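Local structure of glucan-binding protein C, GbpC (Streptococcus mutans UA159, 5UQZ) at residues D31-Y42 and P338-T346; V65-I76 and S133-K143. The protein binds glucan at the cell surface and probably mediates both sucrose-independent and sucrose-dependent adherence of the bacterium. All blocks are in the same frame, centred on the assembly; numbering follows the deposited sequence. Where two conformers were deposited one is given.

Contact 1: residues D31-Y42 and P338-T346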
# COMPACT_ATOMS: atom_id res chain seq x y z
N ASP A 31 -23.73 1.83 -4.48
CA ASP A 31 -23.37 2.52 -3.24
C ASP A 31 -23.97 1.85 -2.01
O ASP A 31 -23.34 1.83 -0.95
CB ASP A 31 -23.85 3.97 -3.28
CG ASP A 31 -23.05 4.85 -4.22
OD1 ASP A 31 -21.97 4.43 -4.69
OD2 ASP A 31 -23.49 6.00 -4.50
N VAL A 32 -25.20 1.32 -2.11
CA VAL A 32 -25.81 0.66 -0.95
C VAL A 32 -24.99 -0.55 -0.57
O VAL A 32 -24.76 -0.81 0.61
CB VAL A 32 -27.28 0.28 -1.22
CG1 VAL A 32 -27.80 -0.72 -0.17
CG2 VAL A 32 -28.15 1.51 -1.26
N LYS A 33 -24.52 -1.32 -1.56
CA LYS A 33 -23.73 -2.49 -1.22
C LYS A 33 -22.42 -2.09 -0.56
O LYS A 33 -21.96 -2.74 0.40
CB LYS A 33 -23.48 -3.30 -2.49
CG LYS A 33 -24.72 -4.06 -2.92
CD LYS A 33 -24.50 -4.83 -4.14
CE LYS A 33 -24.20 -3.88 -5.22
NZ LYS A 33 -23.12 -4.38 -6.11
N GLU A 34 -21.79 -1.04 -1.07
CA GLU A 34 -20.54 -0.61 -0.47
C GLU A 34 -20.77 -0.10 0.94
O GLU A 34 -20.00 -0.41 1.85
CB GLU A 34 -19.88 0.49 -1.31
CG GLU A 34 -19.35 0.02 -2.63
CD GLU A 34 -18.41 1.04 -3.26
OE1 GLU A 34 -18.12 2.11 -2.67
OE2 GLU A 34 -17.92 0.75 -4.36
N TYR A 35 -21.85 0.66 1.13
CA TYR A 35 -22.19 1.19 2.44
C TYR A 35 -22.42 0.07 3.43
O TYR A 35 -21.95 0.11 4.58
CB TYR A 35 -23.46 2.05 2.33
CG TYR A 35 -23.94 2.49 3.67
CD1 TYR A 35 -23.40 3.63 4.28
CD2 TYR A 35 -24.88 1.76 4.36
CE1 TYR A 35 -23.82 4.03 5.49
CE2 TYR A 35 -25.30 2.15 5.63
CZ TYR A 35 -24.75 3.28 6.18
OH TYR A 35 -25.17 3.73 7.41
N GLU A 36 -23.18 -0.96 3.03
CA GLU A 36 -23.46 -2.03 3.96
C GLU A 36 -22.18 -2.75 4.37
O GLU A 36 -22.02 -3.15 5.53
CB GLU A 36 -24.49 -2.99 3.37
CG GLU A 36 -25.88 -2.37 3.17
CD GLU A 36 -26.54 -1.89 4.46
OE1 GLU A 36 -26.23 -2.41 5.56
OE2 GLU A 36 -27.42 -1.01 4.37
N ALA A 37 -21.25 -2.95 3.41
CA ALA A 37 -19.99 -3.58 3.79
C ALA A 37 -19.17 -2.70 4.72
O ALA A 37 -18.63 -3.18 5.74
CB ALA A 37 -19.21 -3.86 2.52
N GLN A 38 -19.09 -1.40 4.43
CA GLN A 38 -18.32 -0.51 5.29
C GLN A 38 -18.94 -0.41 6.67
O GLN A 38 -18.23 -0.40 7.69
CB GLN A 38 -18.27 0.88 4.70
CG GLN A 38 -17.44 0.99 3.48
CD GLN A 38 -17.53 2.35 2.84
OE1 GLN A 38 -18.16 2.53 1.79
NE2 GLN A 38 -16.89 3.30 3.46
N LYS A 39 -20.27 -0.32 6.71
CA LYS A 39 -20.95 -0.20 7.99
C LYS A 39 -20.72 -1.45 8.84
O LYS A 39 -20.45 -1.35 10.04
CB LYS A 39 -22.43 0.02 7.74
CG LYS A 39 -23.22 0.23 9.03
CD LYS A 39 -22.91 1.57 9.68
CE LYS A 39 -23.96 1.97 10.76
NZ LYS A 39 -23.52 3.15 11.53
N ALA A 40 -20.83 -2.64 8.25
CA ALA A 40 -20.61 -3.87 9.00
C ALA A 40 -19.19 -3.92 9.55
O ALA A 40 -18.99 -4.32 10.70
CB ALA A 40 -20.86 -5.08 8.12
N ALA A 41 -18.20 -3.58 8.72
CA ALA A 41 -16.82 -3.61 9.19
C ALA A 41 -16.60 -2.59 10.31
O ALA A 41 -15.91 -2.90 11.30
CB ALA A 41 -15.90 -3.32 8.00
N TYR A 42 -17.15 -1.37 10.17
CA TYR A 42 -17.03 -0.34 11.20
C TYR A 42 -17.67 -0.77 12.50
O TYR A 42 -17.08 -0.61 13.58
CB TYR A 42 -17.66 0.94 10.68
CG TYR A 42 -17.58 2.11 11.64
CD1 TYR A 42 -16.37 2.57 12.11
CD2 TYR A 42 -18.74 2.78 12.03
CE1 TYR A 42 -16.30 3.68 12.94
CE2 TYR A 42 -18.68 3.88 12.87
CZ TYR A 42 -17.45 4.33 13.32
OH TYR A 42 -17.37 5.43 14.12
N PRO A 338 -11.51 0.17 9.44
CA PRO A 338 -12.80 0.69 8.95
C PRO A 338 -13.17 1.98 9.67
O PRO A 338 -12.94 2.13 10.87
CB PRO A 338 -13.78 -0.41 9.31
CG PRO A 338 -13.06 -1.53 9.80
CD PRO A 338 -11.63 -1.17 10.06
N LYS A 339 -13.82 2.87 8.92
CA LYS A 339 -14.21 4.19 9.41
C LYS A 339 -15.72 4.33 9.27
O LYS A 339 -16.41 3.48 8.67
CB LYS A 339 -13.53 5.29 8.59
CG LYS A 339 -12.05 5.18 8.46
CD LYS A 339 -11.33 5.43 9.71
CE LYS A 339 -9.84 5.24 9.49
NZ LYS A 339 -9.10 5.63 10.72
N ASP A 340 -16.24 5.42 9.81
CA ASP A 340 -17.67 5.66 9.79
C ASP A 340 -18.10 6.00 8.37
O ASP A 340 -17.64 7.01 7.82
CB ASP A 340 -17.91 6.85 10.72
CG ASP A 340 -19.37 7.19 10.87
OD1 ASP A 340 -20.23 6.66 10.16
OD2 ASP A 340 -19.66 8.06 11.73
N PRO A 341 -18.98 5.22 7.74
CA PRO A 341 -19.44 5.54 6.38
C PRO A 341 -20.49 6.63 6.33
O PRO A 341 -20.91 7.01 5.23
CB PRO A 341 -20.01 4.22 5.88
CG PRO A 341 -20.55 3.57 7.12
CD PRO A 341 -19.59 3.98 8.26
N GLY A 342 -20.92 7.15 7.46
CA GLY A 342 -21.97 8.17 7.45
C GLY A 342 -23.35 7.57 7.25
O GLY A 342 -23.65 6.44 7.65
N ALA A 343 -24.22 8.35 6.60
CA ALA A 343 -25.62 7.97 6.42
C ALA A 343 -25.77 7.05 5.21
O ALA A 343 -25.03 7.16 4.23
CB ALA A 343 -26.50 9.21 6.21
N LYS A 344 -26.73 6.13 5.31
CA LYS A 344 -27.00 5.24 4.20
C LYS A 344 -27.39 6.03 2.95
O LYS A 344 -28.10 7.03 3.03
CB LYS A 344 -28.10 4.26 4.59
CG LYS A 344 -28.40 3.20 3.56
CD LYS A 344 -29.74 2.57 3.80
CE LYS A 344 -29.77 1.14 3.30
NZ LYS A 344 -31.12 0.76 2.81
N PRO A 345 -26.90 5.63 1.78
CA PRO A 345 -27.33 6.27 0.54
C PRO A 345 -28.85 6.25 0.39
O PRO A 345 -29.53 5.32 0.85
CB PRO A 345 -26.67 5.40 -0.55
CG PRO A 345 -25.50 4.77 0.11
CD PRO A 345 -25.92 4.56 1.55
N THR A 346 -29.36 7.28 -0.24
CA THR A 346 -30.78 7.40 -0.53
C THR A 346 -31.02 7.32 -2.04
O THR A 346 -30.18 7.80 -2.81
CB THR A 346 -31.34 8.72 0.01
OG1 THR A 346 -30.55 9.80 -0.50
CG2 THR A 346 -31.30 8.74 1.54
O HOH W 1 -15.89 1.19 7.27
O HOH W 2 -16.51 3.93 5.75
O HOH W 3 -22.50 5.11 10.18
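The carbonyl oxygen of Gly342 accepts two hydrogen bonds, one from Tyr35 OH at 3.1 Å and one from water 3, which also joins Lys39 NZ to Asp340 OD1. These bonds help hold an extended, proline-containing tail, in polyproline II conformation from Ala343 to Pro345, against the long helix 3-51 of the stalk. The pairing recalls the helix and proline-rich stalk of the antigen I/II adhesins.

Tyr35 stands at the middle of the interface. With its CG anti to the backbone N (chi1 174°), the ring reaches out from the helix and the tail bends round it. Lys344 CA sits over the centre of one face in a CH-pi contact, 3.6 Å from the ring centroid, while Lys39 CB covers the rim of the opposite face. Pro341 CG touches Tyr35 CE1 at 3.7 Å, and Pro345 CD packs on Tyr35 CG. Prolines suit a surface laid along a helix: their rings are apolar, and they have no N-H that would need an acceptor where the helix amides and carbonyls already pair with one another.

Tyr42 offers a second aromatic face. Asp340 CA lies over its centre, and the Asp340 carboxylate runs almost parallel to the ring, their planes 10° apart. That carboxylate also shapes the tail: its OD1 takes Gly342 N at 2.8 Å in an Asx turn, approached from above the carboxylate plane, and Gly342, having no side chain, takes a positive phi (78°) without crowding the preceding carbonyl. Lys39 NZ also forms a salt bridge with Glu43. Water 1 donates to Gln38 O and to Lys339 O, linking helix and tail carbonyls. Beyond it the small Ala41 lets the tail come close, with Pro338 CG resting 3.8 Å from Ala41 CB.

Contact 2: residues V65-I76 and S133-K143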
# COMPACT_ATOMS: atom_id res chain seq x y z
N VAL A 65 4.23 5.85 17.47
CA VAL A 65 3.87 6.93 16.57
C VAL A 65 5.01 7.04 15.57
O VAL A 65 6.12 7.44 15.94
CB VAL A 65 3.63 8.26 17.32
CG1 VAL A 65 3.25 9.34 16.33
CG2 VAL A 65 2.57 8.08 18.42
N PHE A 66 4.77 6.63 14.34
CA PHE A 66 5.81 6.53 13.32
C PHE A 66 5.08 6.64 11.98
O PHE A 66 4.78 5.65 11.31
CB PHE A 66 6.54 5.21 13.48
CG PHE A 66 7.65 5.00 12.45
CD1 PHE A 66 8.71 5.90 12.34
CD2 PHE A 66 7.65 3.89 11.64
CE1 PHE A 66 9.73 5.67 11.41
CE2 PHE A 66 8.66 3.66 10.73
CZ PHE A 66 9.70 4.54 10.64
N ILE A 67 4.75 7.87 11.63
CA ILE A 67 3.86 8.08 10.49
C ILE A 67 4.34 9.09 9.49
O ILE A 67 3.96 9.02 8.32
CB ILE A 67 2.44 8.39 10.92
CG1 ILE A 67 1.51 8.55 9.72
CG2 ILE A 67 2.40 9.51 11.72
CD1 ILE A 67 1.74 7.36 8.65
N ASN A 68 5.11 10.05 9.92
CA ASN A 68 5.47 11.15 9.01
C ASN A 68 6.86 11.63 9.40
O ASN A 68 6.98 12.18 10.48
CB ASN A 68 4.39 12.26 9.26
CG ASN A 68 4.68 13.62 8.63
OD1 ASN A 68 4.93 13.72 7.44
ND2 ASN A 68 4.53 14.69 9.45
N GLU A 69 7.88 11.45 8.55
CA GLU A 69 9.23 11.90 8.87
C GLU A 69 9.81 12.57 7.64
O GLU A 69 10.74 12.07 6.99
CB GLU A 69 10.10 10.75 9.37
CG GLU A 69 9.68 10.29 10.78
CD GLU A 69 9.86 11.39 11.85
OE1 GLU A 69 10.52 12.42 11.60
OE2 GLU A 69 9.32 11.21 12.98
N PRO A 70 9.29 13.75 7.29
CA PRO A 70 9.65 14.37 6.01
C PRO A 70 11.01 15.04 6.02
O PRO A 70 11.48 15.48 4.97
CB PRO A 70 8.52 15.42 5.79
CG PRO A 70 8.14 15.79 7.18
CD PRO A 70 8.27 14.52 8.02
N GLU A 71 11.68 15.12 7.17
CA GLU A 71 13.01 15.71 7.28
C GLU A 71 14.10 14.66 7.35
O GLU A 71 15.26 15.03 7.49
CB GLU A 71 13.11 16.61 8.54
CG GLU A 71 12.03 17.64 8.62
CD GLU A 71 12.07 18.47 9.88
OE1 GLU A 71 13.15 18.73 10.45
OE2 GLU A 71 10.99 18.94 10.31
N ALA A 72 13.75 13.38 7.32
CA ALA A 72 14.75 12.35 7.60
C ALA A 72 15.80 12.31 6.49
O ALA A 72 15.52 12.62 5.32
CB ALA A 72 14.08 11.00 7.74
N LYS A 73 17.01 11.89 6.86
CA LYS A 73 18.09 11.71 5.90
C LYS A 73 18.66 10.31 6.07
O LYS A 73 18.51 9.68 7.12
CB LYS A 73 19.15 12.79 6.07
CG LYS A 73 19.88 12.70 7.35
CD LYS A 73 21.07 13.69 7.32
CE LYS A 73 21.76 13.78 8.65
NZ LYS A 73 22.51 12.52 8.94
N LEU A 74 19.35 9.86 5.02
CA LEU A 74 19.76 8.47 4.85
C LEU A 74 21.26 8.28 4.87
O LEU A 74 21.99 9.06 4.26
CB LEU A 74 19.51 8.12 3.35
CG LEU A 74 18.06 8.07 2.94
CD1 LEU A 74 17.90 8.08 1.43
CD2 LEU A 74 17.31 6.89 3.56
N SER A 75 21.70 7.15 5.42
CA SER A 75 23.06 6.63 5.30
C SER A 75 22.91 5.17 4.92
O SER A 75 22.19 4.43 5.59
CB SER A 75 23.79 6.74 6.65
OG SER A 75 25.11 6.26 6.55
N ILE A 76 23.56 4.77 3.82
CA ILE A 76 23.28 3.47 3.22
C ILE A 76 24.58 2.67 3.17
O ILE A 76 25.60 3.18 2.70
CB ILE A 76 22.70 3.65 1.80
CG1 ILE A 76 21.45 4.51 1.79
CG2 ILE A 76 22.46 2.30 1.14
CD1 ILE A 76 21.06 5.02 0.38
N SER A 133 21.89 -2.06 4.63
CA SER A 133 21.48 -1.46 5.88
C SER A 133 21.31 0.04 5.70
O SER A 133 22.26 0.72 5.28
CB SER A 133 22.55 -1.82 6.92
OG SER A 133 22.19 -1.41 8.20
N VAL A 134 20.14 0.53 6.03
CA VAL A 134 19.84 1.95 5.84
C VAL A 134 19.57 2.58 7.18
O VAL A 134 18.70 2.12 7.94
CB VAL A 134 18.62 2.14 4.92
CG1 VAL A 134 18.36 3.62 4.68
CG2 VAL A 134 18.80 1.38 3.60
N THR A 135 20.34 3.62 7.52
CA THR A 135 20.14 4.36 8.77
C THR A 135 19.51 5.69 8.45
O THR A 135 20.04 6.44 7.63
CB THR A 135 21.48 4.54 9.49
OG1 THR A 135 22.03 3.22 9.78
CG2 THR A 135 21.31 5.27 10.79
N TYR A 136 18.39 5.97 9.13
CA TYR A 136 17.64 7.19 8.91
C TYR A 136 17.75 8.04 10.17
O TYR A 136 17.48 7.56 11.29
CB TYR A 136 16.16 6.88 8.69
CG TYR A 136 15.82 5.91 7.57
CD1 TYR A 136 15.92 4.53 7.75
CD2 TYR A 136 15.38 6.39 6.30
CE1 TYR A 136 15.55 3.64 6.76
CE2 TYR A 136 14.98 5.49 5.33
CZ TYR A 136 15.06 4.13 5.56
OH TYR A 136 14.64 3.22 4.63
N ASP A 137 18.13 9.29 10.01
CA ASP A 137 18.12 10.17 11.17
C ASP A 137 17.53 11.51 10.79
O ASP A 137 17.00 11.67 9.70
CB ASP A 137 19.38 10.15 12.01
CG ASP A 137 20.55 10.61 11.25
OD1 ASP A 137 20.40 11.02 10.12
OD2 ASP A 137 21.65 10.62 11.80
N ASN A 138 17.57 12.47 11.73
CA ASN A 138 16.68 13.64 11.71
C ASN A 138 15.21 13.20 11.78
O ASN A 138 14.40 13.46 10.89
CB ASN A 138 16.94 14.60 10.53
CG ASN A 138 16.53 16.01 10.87
OD1 ASN A 138 16.10 16.29 11.97
ND2 ASN A 138 16.85 16.94 10.01
N ILE A 139 14.91 12.51 12.90
CA ILE A 139 13.57 11.96 13.20
C ILE A 139 12.96 12.92 14.21
O ILE A 139 13.52 13.14 15.31
CB ILE A 139 13.69 10.55 13.79
CG1 ILE A 139 14.56 9.63 12.90
CG2 ILE A 139 12.30 9.98 13.99
CD1 ILE A 139 14.14 9.53 11.47
N VAL A 140 11.83 13.53 13.81
CA VAL A 140 11.31 14.68 14.54
C VAL A 140 9.94 14.47 15.13
O VAL A 140 9.58 15.22 16.06
CB VAL A 140 11.33 15.97 13.67
CG1 VAL A 140 12.70 16.21 13.13
CG2 VAL A 140 10.27 15.98 12.59
N ASN A 141 9.16 13.49 14.65
CA ASN A 141 7.73 13.35 15.00
C ASN A 141 7.42 12.04 15.68
O ASN A 141 6.22 11.79 15.87
CB ASN A 141 6.87 13.41 13.73
CG ASN A 141 6.93 14.76 13.07
OD1 ASN A 141 6.92 15.78 13.75
ND2 ASN A 141 7.01 14.77 11.74
N SER A 142 8.38 11.16 15.92
CA SER A 142 8.08 9.78 16.22
C SER A 142 8.48 9.40 17.65
O SER A 142 9.44 9.94 18.21
CB SER A 142 8.76 8.86 15.20
OG SER A 142 8.21 9.09 13.91
N LYS A 143 7.76 8.42 18.21
CA LYS A 143 8.06 7.95 19.56
C LYS A 143 7.54 6.54 19.70
O LYS A 143 6.68 6.09 18.93
CB LYS A 143 7.42 8.85 20.62
CG LYS A 143 5.93 8.85 20.63
CD LYS A 143 5.37 9.64 21.82
CE LYS A 143 3.82 9.57 21.79
NZ LYS A 143 3.22 9.96 23.12
O HOH W 4 5.62 10.10 13.05
O HOH W 5 11.80 13.85 9.75
O HOH W 6 15.77 19.71 10.26
O HOH W 7 24.19 10.98 10.60
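Glu69 points its carboxylate at residues 140-142, its chain bent back at chi2 (-63°). OE2 takes Asn141 N on its syn lone pair and Ser142 OG, at 2.6 Å, on its anti one; Val140 N meets OE1 at 2.8 Å on the syn side, 28° out of plane. Two oxygens suit glutamate to adjacent N-H groups and a hydroxyl, and three donors would probably favour the ionised form of this buried acid, which joins loops between two antiparallel beta ladders. The Asn68 and Asn141 side-chain amides lie nearly parallel, 11° apart, but Asn141 ND2 donates to the backbone O of Asn68 at 2.9 Å, from above that carbonyl plane.

In the longer ladder the faces divide by chemistry. Lys73, long enough to cross to Asp137 on the more exposed face, sets NZ on the syn lone pair of Asp137 OD1 at 2.8 Å. On the other, apolar Leu74 lies beside Tyr136, pointing the same way, its CD2 close to Tyr136 CE2, and Val134 CG1 lies over one face of the Tyr136 ring, toward its rim.

Strand 132-137 runs between 73-77 and 151-160; Val134 and Tyr136 pack on Leu172 of strand 167-172, so this face meets the second sheet of the beta-supersandwich.

How the contacts relate
The two contacts share no helix or strand; their centres are 36 Å apart and their nearest atoms about 11 Å. Contact 1 is a surface contact on the stalk, where a helix near the N-terminus meets the chain after its last strand; contact 2 is partly buried in the globular beta domain and lies between the segments of contact 1 in sequence. Their chemistry follows. Along the stalk, aromatic faces, prolines and bridging waters do most of the work, with one direct hydrogen bond. In the domain, backbone ladders set the register, a buried carboxylate serves peptide N-H groups, and a salt bridge is kept to the more exposed side.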